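Neck and C-terminal motor domain of Kar3 (Candida glabrata, PDB 4GKR) probably converts ATP hydrolysis into force on microtubules as a mitotic kinesin-14 motor, and holds ADP and magnesium in this structure. Local coordinates at residues Gly299-Ala304 with Ile315-Ser320; Gln97-Ser102 with Val108-Tyr113; Gln72-Lys77 with Glu351-Leu356. One frame throughout, in Å; residues are numbered along the deposited sequence.

Interaction 1 (Gly299-Ala304 with Ile315-Ser320)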
ATOM      1  N   GLY A 299      11.585   5.592   2.780  1.00 34.99           N
ATOM      2  CA  GLY A 299      12.498   4.551   3.254  1.00 36.18           C
ATOM      3  C   GLY A 299      13.100   4.899   4.600  1.00 39.30           C
ATOM      4  O   GLY A 299      13.051   4.106   5.522  1.00 40.13           O
ATOM      5  N   ASP A 300      13.665   6.098   4.706  1.00 42.49           N
ATOM      6  CA  ASP A 300      14.281   6.588   5.929  1.00 45.75           C
ATOM      7  C   ASP A 300      13.277   6.650   7.074  1.00 43.96           C
ATOM      8  O   ASP A 300      13.593   6.237   8.190  1.00 45.51           O
ATOM      9  CB  ASP A 300      14.935   7.965   5.699  1.00 51.82           C
ATOM     10  CG  ASP A 300      16.245   7.885   4.861  1.00 60.75           C
ATOM     11  OD1 ASP A 300      16.773   6.766   4.644  1.00 67.02           O
ATOM     12  OD2 ASP A 300      16.767   8.947   4.421  1.00 64.17           O
ATOM     13  N   VAL A 301      12.075   7.154   6.790  1.00 40.42           N
ATOM     14  CA  VAL A 301      10.994   7.214   7.783  1.00 39.13           C
ATOM     15  C   VAL A 301      10.635   5.822   8.335  1.00 38.50           C
ATOM     16  O   VAL A 301      10.672   5.623   9.548  1.00 39.64           O
ATOM     17  CB  VAL A 301       9.737   7.990   7.269  1.00 36.05           C
ATOM     18  CG1 VAL A 301       8.488   7.630   8.049  1.00 34.74           C
ATOM     19  CG2 VAL A 301       9.958   9.482   7.362  1.00 36.07           C
ATOM     20  N   ILE A 302      10.324   4.872   7.458  1.00 36.80           N
ATOM     21  CA  ILE A 302       9.918   3.530   7.886  1.00 37.56           C
ATOM     22  C   ILE A 302      11.019   2.783   8.637  1.00 39.62           C
ATOM     23  O   ILE A 302      10.773   2.184   9.677  1.00 42.10           O
ATOM     24  CB  ILE A 302       9.437   2.676   6.701  1.00 36.79           C
ATOM     25  CG1 ILE A 302       8.126   3.235   6.146  1.00 35.99           C
ATOM     26  CG2 ILE A 302       9.214   1.229   7.127  1.00 37.82           C
ATOM     27  CD1 ILE A 302       7.731   2.606   4.825  1.00 37.14           C
ATOM     28  N   HIS A 303      12.231   2.818   8.117  1.00 40.06           N
ATOM     29  CA  HIS A 303      13.343   2.178   8.786  1.00 42.61           C
ATOM     30  C   HIS A 303      13.513   2.740  10.170  1.00 44.18           C
ATOM     31  O   HIS A 303      13.721   2.003  11.118  1.00 45.68           O
ATOM     32  CB  HIS A 303      14.613   2.329   7.952  1.00 44.22           C
ATOM     33  CG  HIS A 303      15.884   2.013   8.705  1.00 48.06           C
ATOM     34  ND1 HIS A 303      16.293   0.751   8.944  1.00 49.49           N
ATOM     35  CD2 HIS A 303      16.848   2.857   9.266  1.00 50.56           C
ATOM     36  CE1 HIS A 303      17.449   0.784   9.636  1.00 52.82           C
ATOM     37  NE2 HIS A 303      17.789   2.075   9.825  1.00 53.27           N
ATOM     38  N   ALA A 304      13.400   4.054  10.309  1.00 44.79           N
ATOM     39  CA  ALA A 304      13.626   4.688  11.601  1.00 46.76           C
ATOM     40  C   ALA A 304      12.484   4.403  12.553  1.00 47.32           C
ATOM     41  O   ALA A 304      12.686   4.400  13.758  1.00 48.81           O
ATOM     42  CB  ALA A 304      13.852   6.185  11.451  1.00 46.26           C
ATOM     43  N   ILE A 315      12.142  11.594  13.796  1.00 60.48           N
ATOM     44  CA  ILE A 315      11.723  11.168  12.465  1.00 55.14           C
ATOM     45  C   ILE A 315      11.252  12.330  11.589  1.00 52.05           C
ATOM     46  O   ILE A 315      10.238  12.941  11.876  1.00 49.71           O
ATOM     47  CB  ILE A 315      10.619  10.113  12.582  1.00 52.60           C
ATOM     48  CG1 ILE A 315      11.123   8.961  13.460  1.00 53.40           C
ATOM     49  CG2 ILE A 315      10.181   9.638  11.202  1.00 49.64           C
ATOM     50  CD1 ILE A 315      10.034   8.037  13.951  1.00 52.43           C
ATOM     51  N   PRO A 316      11.976  12.614  10.490  1.00 52.98           N
ATOM     52  CA  PRO A 316      11.686  13.806   9.685  1.00 51.64           C
ATOM     53  C   PRO A 316      10.550  13.543   8.691  1.00 46.07           C
ATOM     54  O   PRO A 316      10.786  13.347   7.493  1.00 45.51           O
ATOM     55  CB  PRO A 316      13.016  14.056   8.953  1.00 53.56           C
ATOM     56  CG  PRO A 316      13.708  12.711   8.933  1.00 54.98           C
ATOM     57  CD  PRO A 316      12.928  11.734   9.785  1.00 53.12           C
ATOM     58  N   PHE A 317       9.332  13.500   9.218  1.00 41.97           N
ATOM     59  CA  PHE A 317       8.129  13.365   8.415  1.00 38.03           C
ATOM     60  C   PHE A 317       8.028  14.514   7.402  1.00 37.53           C
ATOM     61  O   PHE A 317       7.736  14.294   6.235  1.00 36.01           O
ATOM     62  CB  PHE A 317       6.886  13.346   9.315  1.00 36.21           C
ATOM     63  CG  PHE A 317       6.733  12.092  10.128  1.00 35.25           C
ATOM     64  CD1 PHE A 317       6.277  10.910   9.540  1.00 33.20           C
ATOM     65  CD2 PHE A 317       7.029  12.085  11.486  1.00 36.91           C
ATOM     66  CE1 PHE A 317       6.128   9.755  10.284  1.00 32.75           C
ATOM     67  CE2 PHE A 317       6.886  10.921  12.236  1.00 36.85           C
ATOM     68  CZ  PHE A 317       6.429   9.759  11.628  1.00 34.57           C
ATOM     69  N   ARG A 318       8.319  15.730   7.855  1.00 38.73           N
ATOM     70  CA  ARG A 318       8.183  16.922   7.029  1.00 38.37           C
ATOM     71  C   ARG A 318       9.119  16.984   5.803  1.00 38.26           C
ATOM     72  O   ARG A 318       8.911  17.794   4.904  1.00 38.56           O
ATOM     73  CB  ARG A 318       8.374  18.149   7.896  1.00 40.04           C
ATOM     74  CG  ARG A 318       9.817  18.377   8.263  1.00 42.38           C
ATOM     75  CD  ARG A 318       9.912  19.526   9.230  1.00 44.77           C
ATOM     76  NE  ARG A 318      11.284  19.936   9.490  1.00 47.22           N
ATOM     77  CZ  ARG A 318      12.030  20.635   8.637  1.00 48.47           C
ATOM     78  NH1 ARG A 318      11.542  20.964   7.438  1.00 47.37           N
ATOM     79  NH2 ARG A 318      13.265  20.994   8.979  1.00 49.83           N
ATOM     80  N   ASN A 319      10.136  16.133   5.762  1.00 38.08           N
ATOM     81  CA  ASN A 319      11.080  16.123   4.649  1.00 38.52           C
ATOM     82  C   ASN A 319      10.483  15.779   3.264  1.00 36.94           C
ATOM     83  O   ASN A 319      11.134  15.994   2.256  1.00 37.24           O
ATOM     84  CB  ASN A 319      12.291  15.233   4.981  1.00 39.76           C
ATOM     85  CG  ASN A 319      13.362  15.975   5.778  1.00 43.67           C
ATOM     86  OD1 ASN A 319      13.071  16.885   6.564  1.00 44.85           O
ATOM     87  ND2 ASN A 319      14.617  15.592   5.568  1.00 45.89           N
ATOM     88  N   SER A 320       9.262  15.239   3.220  1.00 34.85           N
ATOM     89  CA  SER A 320       8.555  15.029   1.964  1.00 33.91           C
ATOM     90  C   SER A 320       7.047  15.038   2.163  1.00 32.84           C
ATOM     91  O   SER A 320       6.532  14.690   3.240  1.00 32.08           O
ATOM     92  CB  SER A 320       8.984  13.717   1.286  1.00 34.95           C
ATOM     93  OG  SER A 320       8.269  12.589   1.787  1.00 35.99           O
TER

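Interaction 2 (Gln97-Ser102 with Val108-Tyr113)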
ATOM      1  N   GLN A  97      -6.610  -9.796   7.679  1.00 42.18           N
ATOM      2  CA  GLN A  97      -6.417  -9.620   9.109  1.00 44.89           C
ATOM      3  C   GLN A  97      -5.932  -8.211   9.455  1.00 43.67           C
ATOM      4  O   GLN A  97      -6.401  -7.615  10.424  1.00 45.70           O
ATOM      5  CB  GLN A  97      -5.469 -10.686   9.658  1.00 49.67           C
ATOM      6  CG  GLN A  97      -4.875 -10.332  11.012  1.00 53.98           C
ATOM      7  CD  GLN A  97      -4.773 -11.519  11.959  1.00 61.36           C
ATOM      8  OE1 GLN A  97      -5.116 -12.665  11.609  1.00 63.86           O
ATOM      9  NE2 GLN A  97      -4.306 -11.247  13.186  1.00 63.15           N
ATOM     10  N   LEU A  98      -5.014  -7.676   8.651  1.00 40.79           N
ATOM     11  CA  LEU A  98      -4.550  -6.312   8.816  1.00 37.25           C
ATOM     12  C   LEU A  98      -5.690  -5.298   8.671  1.00 37.30           C
ATOM     13  O   LEU A  98      -5.812  -4.379   9.492  1.00 37.71           O
ATOM     14  CB  LEU A  98      -3.403  -6.021   7.844  1.00 35.27           C
ATOM     15  CG  LEU A  98      -2.849  -4.596   7.786  1.00 33.87           C
ATOM     16  CD1 LEU A  98      -2.044  -4.254   9.018  1.00 34.03           C
ATOM     17  CD2 LEU A  98      -1.995  -4.452   6.543  1.00 34.03           C
ATOM     18  N   ILE A  99      -6.525  -5.459   7.645  1.00 36.95           N
ATOM     19  CA  ILE A  99      -7.693  -4.573   7.437  1.00 36.95           C
ATOM     20  C   ILE A  99      -8.623  -4.505   8.656  1.00 36.99           C
ATOM     21  O   ILE A  99      -9.132  -3.437   9.006  1.00 36.09           O
ATOM     22  CB  ILE A  99      -8.530  -4.991   6.204  1.00 37.41           C
ATOM     23  CG1 ILE A  99      -7.665  -5.011   4.940  1.00 37.80           C
ATOM     24  CG2 ILE A  99      -9.681  -4.020   5.979  1.00 37.31           C
ATOM     25  CD1 ILE A  99      -6.916  -3.712   4.683  1.00 36.21           C
ATOM     26  N   GLN A 100      -8.830  -5.652   9.296  1.00 37.69           N
ATOM     27  CA  GLN A 100      -9.712  -5.763  10.463  1.00 38.75           C
ATOM     28  C   GLN A 100      -9.246  -4.904  11.655  1.00 39.31           C
ATOM     29  O   GLN A 100     -10.012  -4.666  12.581  1.00 40.28           O
ATOM     30  CB  GLN A 100      -9.861  -7.231  10.873  1.00 39.36           C
ATOM     31  CG  GLN A 100     -10.440  -8.126   9.786  1.00 39.71           C
ATOM     32  CD  GLN A 100     -10.194  -9.606  10.042  1.00 41.68           C
ATOM     33  OE1 GLN A 100      -9.811 -10.003  11.154  1.00 43.18           O
ATOM     34  NE2 GLN A 100     -10.401 -10.432   9.013  1.00 40.72           N
ATOM     35  N   SER A 101      -7.995  -4.441  11.603  1.00 39.10           N
ATOM     36  CA  SER A 101      -7.396  -3.557  12.607  1.00 39.87           C
ATOM     37  C   SER A 101      -8.143  -2.252  12.724  1.00 39.90           C
ATOM     38  O   SER A 101      -8.226  -1.682  13.816  1.00 42.12           O
ATOM     39  CB  SER A 101      -5.960  -3.177  12.215  1.00 39.16           C
ATOM     40  OG  SER A 101      -5.033  -4.191  12.490  1.00 40.24           O
ATOM     41  N   SER A 102      -8.633  -1.746  11.599  1.00 37.72           N
ATOM     42  CA  SER A 102      -9.218  -0.426  11.589  1.00 39.25           C
ATOM     43  C   SER A 102     -10.527  -0.385  12.371  1.00 42.01           C
ATOM     44  O   SER A 102     -10.997   0.685  12.758  1.00 43.58           O
ATOM     45  CB  SER A 102      -9.411   0.047  10.161  1.00 39.51           C
ATOM     46  OG  SER A 102      -9.946  -1.001   9.387  1.00 41.57           O
ATOM     47  N   VAL A 108      -3.752   2.134   9.436  1.00 31.21           N
ATOM     48  CA  VAL A 108      -3.162   1.121   8.575  1.00 31.22           C
ATOM     49  C   VAL A 108      -2.658   1.770   7.296  1.00 31.32           C
ATOM     50  O   VAL A 108      -3.315   2.671   6.744  1.00 31.13           O
ATOM     51  CB  VAL A 108      -4.206   0.030   8.254  1.00 31.31           C
ATOM     52  CG1 VAL A 108      -3.691  -0.929   7.211  1.00 31.89           C
ATOM     53  CG2 VAL A 108      -4.580  -0.734   9.512  1.00 32.39           C
ATOM     54  N   CYS A 109      -1.489   1.317   6.835  1.00 31.63           N
ATOM     55  CA  CYS A 109      -0.937   1.709   5.539  1.00 30.51           C
ATOM     56  C   CYS A 109      -0.542   0.480   4.762  1.00 29.68           C
ATOM     57  O   CYS A 109       0.194  -0.362   5.276  1.00 31.96           O
ATOM     58  CB  CYS A 109       0.324   2.508   5.728  1.00 33.08           C
ATOM     59  SG  CYS A 109       0.078   4.247   6.065  1.00 43.37           S
ATOM     60  N   ILE A 110      -1.003   0.384   3.521  1.00 27.16           N
ATOM     61  CA  ILE A 110      -0.503  -0.612   2.597  1.00 26.28           C
ATOM     62  C   ILE A 110       0.071   0.097   1.404  1.00 25.67           C
ATOM     63  O   ILE A 110      -0.654   0.794   0.703  1.00 25.50           O
ATOM     64  CB  ILE A 110      -1.594  -1.565   2.114  1.00 26.20           C
ATOM     65  CG1 ILE A 110      -2.288  -2.202   3.330  1.00 27.04           C
ATOM     66  CG2 ILE A 110      -0.966  -2.594   1.198  1.00 25.73           C
ATOM     67  CD1 ILE A 110      -3.477  -3.073   3.013  1.00 27.49           C
ATOM     68  N   PHE A 111       1.374  -0.081   1.191  1.00 26.23           N
ATOM     69  CA  PHE A 111       2.100   0.520   0.081  1.00 25.91           C
ATOM     70  C   PHE A 111       2.411  -0.514  -0.981  1.00 25.86           C
ATOM     71  O   PHE A 111       2.667  -1.663  -0.671  1.00 27.39           O
ATOM     72  CB  PHE A 111       3.429   1.070   0.571  1.00 27.39           C
ATOM     73  CG  PHE A 111       3.311   2.199   1.550  1.00 28.11           C
ATOM     74  CD1 PHE A 111       3.206   3.515   1.109  1.00 28.00           C
ATOM     75  CD2 PHE A 111       3.350   1.953   2.923  1.00 29.70           C
ATOM     76  CE1 PHE A 111       3.102   4.562   2.012  1.00 29.95           C
ATOM     77  CE2 PHE A 111       3.256   3.003   3.847  1.00 30.97           C
ATOM     78  CZ  PHE A 111       3.126   4.309   3.392  1.00 30.72           C
ATOM     79  N   ALA A 112       2.404  -0.094  -2.235  1.00 25.51           N
ATOM     80  CA  ALA A 112       2.930  -0.889  -3.343  1.00 25.05           C
ATOM     81  C   ALA A 112       4.165  -0.197  -3.927  1.00 25.21           C
ATOM     82  O   ALA A 112       4.100   0.940  -4.393  1.00 24.93           O
ATOM     83  CB  ALA A 112       1.875  -1.089  -4.410  1.00 24.95           C
ATOM     84  N   TYR A 113       5.293  -0.888  -3.879  1.00 25.64           N
ATOM     85  CA  TYR A 113       6.558  -0.329  -4.291  1.00 26.42           C
ATOM     86  C   TYR A 113       7.149  -1.162  -5.419  1.00 28.00           C
ATOM     87  O   TYR A 113       7.002  -2.383  -5.428  1.00 29.29           O
ATOM     88  CB  TYR A 113       7.516  -0.350  -3.108  1.00 26.00           C
ATOM     89  CG  TYR A 113       8.857   0.245  -3.429  1.00 27.65           C
ATOM     90  CD1 TYR A 113       9.857  -0.519  -4.052  1.00 28.96           C
ATOM     91  CD2 TYR A 113       9.139   1.580  -3.125  1.00 28.07           C
ATOM     92  CE1 TYR A 113      11.095   0.018  -4.361  1.00 29.74           C
ATOM     93  CE2 TYR A 113      10.382   2.128  -3.427  1.00 29.66           C
ATOM     94  CZ  TYR A 113      11.350   1.336  -4.040  1.00 30.61           C
ATOM     95  OH  TYR A 113      12.571   1.883  -4.342  1.00 32.41           O
TER

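Interaction 3 (Gln72-Lys77 with Glu351-Leu356)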
ATOM      1  N   GLN A  72      27.072 -14.881  -9.293  1.00 91.84           N
ATOM      2  CA  GLN A  72      27.004 -14.170  -8.010  1.00 89.68           C
ATOM      3  C   GLN A  72      25.557 -14.182  -7.482  1.00 86.07           C
ATOM      4  O   GLN A  72      24.710 -13.414  -7.954  1.00 84.39           O
ATOM      5  CB  GLN A  72      27.546 -12.739  -8.140  1.00 88.37           C
ATOM      6  N   VAL A  73      25.273 -15.058  -6.515  1.00 85.05           N
ATOM      7  CA  VAL A  73      23.888 -15.278  -6.032  1.00 80.92           C
ATOM      8  C   VAL A  73      23.545 -14.465  -4.772  1.00 77.38           C
ATOM      9  O   VAL A  73      24.183 -14.621  -3.732  1.00 79.96           O
ATOM     10  CB  VAL A  73      23.587 -16.788  -5.815  1.00 83.58           C
ATOM     11  CG1 VAL A  73      22.255 -16.995  -5.106  1.00 80.95           C
ATOM     12  CG2 VAL A  73      23.597 -17.540  -7.142  1.00 85.80           C
ATOM     13  N   ILE A  74      22.526 -13.613  -4.876  1.00 71.64           N
ATOM     14  CA  ILE A  74      22.168 -12.679  -3.809  1.00 67.99           C
ATOM     15  C   ILE A  74      20.906 -13.125  -3.061  1.00 64.70           C
ATOM     16  O   ILE A  74      19.842 -13.262  -3.665  1.00 63.08           O
ATOM     17  CB  ILE A  74      21.969 -11.240  -4.347  1.00 66.37           C
ATOM     18  CG1 ILE A  74      23.188 -10.776  -5.141  1.00 69.85           C
ATOM     19  CG2 ILE A  74      21.726 -10.252  -3.217  1.00 64.19           C
ATOM     20  CD1 ILE A  74      23.028 -10.917  -6.638  1.00 70.94           C
ATOM     21  N   PRO A  75      21.026 -13.348  -1.737  1.00 63.63           N
ATOM     22  CA  PRO A  75      19.914 -13.814  -0.895  1.00 60.44           C
ATOM     23  C   PRO A  75      19.022 -12.688  -0.364  1.00 55.49           C
ATOM     24  O   PRO A  75      19.500 -11.577  -0.138  1.00 54.37           O
ATOM     25  CB  PRO A  75      20.636 -14.500   0.266  1.00 63.47           C
ATOM     26  CG  PRO A  75      21.920 -13.745   0.396  1.00 65.00           C
ATOM     27  CD  PRO A  75      22.301 -13.297  -0.987  1.00 65.26           C
ATOM     28  N   PHE A  76      17.735 -12.990  -0.177  1.00 52.57           N
ATOM     29  CA  PHE A  76      16.773 -12.062   0.414  1.00 48.93           C
ATOM     30  C   PHE A  76      15.787 -12.778   1.292  1.00 48.87           C
ATOM     31  O   PHE A  76      15.505 -13.936   1.071  1.00 50.34           O
ATOM     32  CB  PHE A  76      16.019 -11.314  -0.662  1.00 45.91           C
ATOM     33  CG  PHE A  76      16.877 -10.398  -1.437  1.00 45.59           C
ATOM     34  CD1 PHE A  76      17.204  -9.159  -0.927  1.00 44.75           C
ATOM     35  CD2 PHE A  76      17.399 -10.795  -2.651  1.00 47.05           C
ATOM     36  CE1 PHE A  76      18.032  -8.309  -1.619  1.00 45.20           C
ATOM     37  CE2 PHE A  76      18.220  -9.955  -3.362  1.00 47.59           C
ATOM     38  CZ  PHE A  76      18.535  -8.705  -2.842  1.00 46.97           C
ATOM     39  N   LYS A  77      15.256 -12.081   2.288  1.00 47.87           N
ATOM     40  CA  LYS A  77      14.277 -12.672   3.187  1.00 48.04           C
ATOM     41  C   LYS A  77      13.160 -11.680   3.441  1.00 45.26           C
ATOM     42  O   LYS A  77      13.403 -10.538   3.779  1.00 45.00           O
ATOM     43  CB  LYS A  77      14.946 -13.114   4.499  1.00 50.53           C
ATOM     44  N   GLU A 351      17.051  -3.303 -11.807  1.00 49.08           N
ATOM     45  CA  GLU A 351      15.939  -2.643 -11.115  1.00 45.24           C
ATOM     46  C   GLU A 351      15.250  -3.568 -10.090  1.00 43.20           C
ATOM     47  O   GLU A 351      14.757  -3.089  -9.054  1.00 41.88           O
ATOM     48  CB  GLU A 351      14.928  -2.062 -12.112  1.00 44.04           C
ATOM     49  N   THR A 352      15.224  -4.876 -10.368  1.00 42.58           N
ATOM     50  CA  THR A 352      14.646  -5.854  -9.436  1.00 41.51           C
ATOM     51  C   THR A 352      15.483  -5.916  -8.155  1.00 42.05           C
ATOM     52  O   THR A 352      14.948  -5.907  -7.036  1.00 40.57           O
ATOM     53  CB  THR A 352      14.530  -7.249 -10.080  1.00 43.23           C
ATOM     54  OG1 THR A 352      13.455  -7.241 -11.022  1.00 43.21           O
ATOM     55  CG2 THR A 352      14.263  -8.335  -9.052  1.00 42.79           C
ATOM     56  N   ILE A 353      16.802  -5.953  -8.332  1.00 43.57           N
ATOM     57  CA  ILE A 353      17.736  -5.933  -7.214  1.00 44.09           C
ATOM     58  C   ILE A 353      17.589  -4.673  -6.348  1.00 42.18           C
ATOM     59  O   ILE A 353      17.528  -4.768  -5.122  1.00 41.50           O
ATOM     60  CB  ILE A 353      19.185  -6.190  -7.681  1.00 46.60           C
ATOM     61  CG1 ILE A 353      19.377  -7.691  -7.904  1.00 48.59           C
ATOM     62  CG2 ILE A 353      20.195  -5.712  -6.653  1.00 47.35           C
ATOM     63  CD1 ILE A 353      20.520  -8.074  -8.824  1.00 51.07           C
ATOM     64  N   ASN A 354      17.494  -3.504  -6.975  1.00 41.51           N
ATOM     65  CA  ASN A 354      17.302  -2.268  -6.201  1.00 40.29           C
ATOM     66  C   ASN A 354      16.039  -2.345  -5.378  1.00 37.55           C
ATOM     67  O   ASN A 354      16.063  -2.080  -4.187  1.00 37.38           O
ATOM     68  CB  ASN A 354      17.284  -1.029  -7.083  1.00 40.52           C
ATOM     69  CG  ASN A 354      18.458  -0.979  -8.028  1.00 44.45           C
ATOM     70  OD1 ASN A 354      18.288  -0.701  -9.211  1.00 46.79           O
ATOM     71  ND2 ASN A 354      19.657  -1.289  -7.528  1.00 46.23           N
ATOM     72  N   SER A 355      14.953  -2.762  -6.008  1.00 36.36           N
ATOM     73  CA  SER A 355      13.703  -2.973  -5.301  1.00 34.50           C
ATOM     74  C   SER A 355      13.849  -3.878  -4.091  1.00 34.71           C
ATOM     75  O   SER A 355      13.374  -3.535  -3.016  1.00 33.25           O
ATOM     76  CB  SER A 355      12.645  -3.518  -6.240  1.00 33.94           C
ATOM     77  OG  SER A 355      12.216  -2.510  -7.120  1.00 33.55           O
ATOM     78  N   LEU A 356      14.519  -5.014  -4.253  1.00 37.14           N
ATOM     79  CA  LEU A 356      14.700  -5.943  -3.129  1.00 39.01           C
ATOM     80  C   LEU A 356      15.588  -5.400  -2.016  1.00 40.41           C
ATOM     81  O   LEU A 356      15.275  -5.555  -0.837  1.00 40.08           O
ATOM     82  CB  LEU A 356      15.184  -7.321  -3.593  1.00 40.59           C
ATOM     83  CG  LEU A 356      14.291  -8.069  -4.586  1.00 40.68           C
ATOM     84  CD1 LEU A 356      14.726  -9.515  -4.609  1.00 43.09           C
ATOM     85  CD2 LEU A 356      12.804  -7.987  -4.266  1.00 38.28           C
TER

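Interaction 1 (Gly299-Ala304 with Ile315-Ser320)
Val-301 of helix 291-306 fits its two methyls against three consecutive residues, Ile-315 to Phe-317, of the loop that follows the helix. Its CG2 lies 3.8 Å from CG2 of Ile-315 and also faces the carbonyl oxygen of Pro-316, while CG1, swung anti to the backbone N (chi1 159°), reaches CE1 of Phe-317 at 3.9 Å. CG2 of Ile-315 sits over one face of the Phe-317 ring, displaced toward its rim, so this methyl is shared by the valine and the aromatic. Short branched side chains suit this compact part, which is held by apolar packing alone, since no hydrogen bond crosses the contact. Toward the surface the fit is looser. Ala-304 brings CB only to 4.4 Å from CG1 of Ile-315, its small methyl leaving the helix close to the loop, and both residues remain partly exposed. Pro-316 lies along the margin, offering CD to Val-301. The N-H of Phe-317 returns to Ile-315 O at 2.9 Å, closing an inverse gamma turn centred on Pro-316. Ser-320 then takes the N-cap position of helix 321-326. Such a helix-loop-helix unit is consistent with the switch II cluster of kinesins, the region that generally faces the microtubule.

Interaction 2 (Gln97-Ser102 with Val108-Tyr113)
Leu-98 and Val-108 meet because each directs a branch with a nearly trans first torsion: the leucine's CG stands anti to its main-chain nitrogen (chi1 175°), and CG1 of the valine does likewise (chi1 172°). The two side chains slide past each other in opposite directions, CG of Leu-98 coming to 3.8 Å from CG1 of Val-108. CD2 of the leucine runs on to CG1 of Ile-110, 3.9 Å away, so one forked residue spans two strand positions. Val-108 and Ile-110, two apart, point to the same side of strand 108-113, so both can pack against segment 97-102. Ile-99 starts out facing away from the strand, yet its bent second torsion (chi2 -54°) carries CD1 round to CD1 of Ile-110 at 3.9 Å, the two side chains crossing at about a right angle. The other branch of Val-108, CG2, packs on CB of Ser-101. Beta-branched valine and isoleucine suit a strand, and here they make an apolar, buried surface. Farther along segment 97-102, Ile-99 O accepts both the N-H and the hydroxyl of Ser-102; the OG bond is 2.6 Å long and arrives almost in line with the carbonyl, satisfying a buried hydroxyl. Helix 131-147 covers Ile-99 and Ile-110 as well, through Ile-139 and Ile-131, while Leu-98 extends over Leu-337 of the neighbouring strand. The strand lies between parallel strands 259-268 and 335-342 and leads into the loop that grips ADP. The whole is a helical connection packed on a central strand, in a crossover from strand 80-82, as belongs to the P-loop NTPase core of the kinesin motor domain.

Interaction 3 (Gln72-Lys77 with Glu351-Leu356)
Phe-76, Leu-356 and Ile-353 give up the most surface where strand 73-78 meets helix 349-363. The centre is the phenylalanine ring, which lies with one face against the leucine. CB of Leu-356 stands 3.7 Å from the ring centroid and only 14° off the normal, a CH-pi contact. CD1 of the same leucine covers another part of that face, 3.6 Å from CD2 of Phe-76, so the side chain lies across the ring and grips it at two points. The geometry follows from the torsions of Phe-76: CG is anti to the carbonyl carbon (chi1 -67°), which extends the ring toward the helix, and a chi2 of -80° turns its flat side to meet the leucine. A broad aromatic suits this place because it can bridge from a strand to a helix without needing any polar partner, and no hydrogen bond joins the two segments. Ile-353, about one helical turn before Leu-356, continues the same apolar stripe. Its CD1 approaches CD1 of Ile-74 at 4.4 Å, a lighter touch than that between Phe-76 and Leu-356. Ile-74 and Phe-76 alternate with residues turned elsewhere, as a strand requires, and thus share the side facing the helix. Leu-356 is buried further by Met-64 and Ile-66 of strand 62-67 and by Val-340 and Ile-342 of the main sheet; on the helix itself, Arg-357 and Ser-360 also touch the phenylalanine. The small antiparallel sheet of strands 50-52, 62-67 and 73-78 is thereby docked onto the C-terminal helix, which follows the last strand of the central sheet, an arrangement characteristic of the kinesin motor domain, where a small three-stranded lobe packs beside the core.

All three interactions belong to one kinesin motor domain, but only two of them touch. Interactions 2 and 3 meet where CE1 of Tyr-113 lies 3.9 Å from OG of Ser-355, although their centres are about 25 Å apart; Tyr-113 also stacks on Phe-358 of the same C-terminal helix. Neither contact includes a residue of the ADP pocket: the side chains of Ile-110 and Leu-356 are about 14 and about 13 Å from ADP. Interaction 1 touches neither: its nearest atoms stay about 5 Å from interaction 2 and about 10 Å from interaction 3. Along the chain, interaction 3 encloses the other two, which follow one another in series.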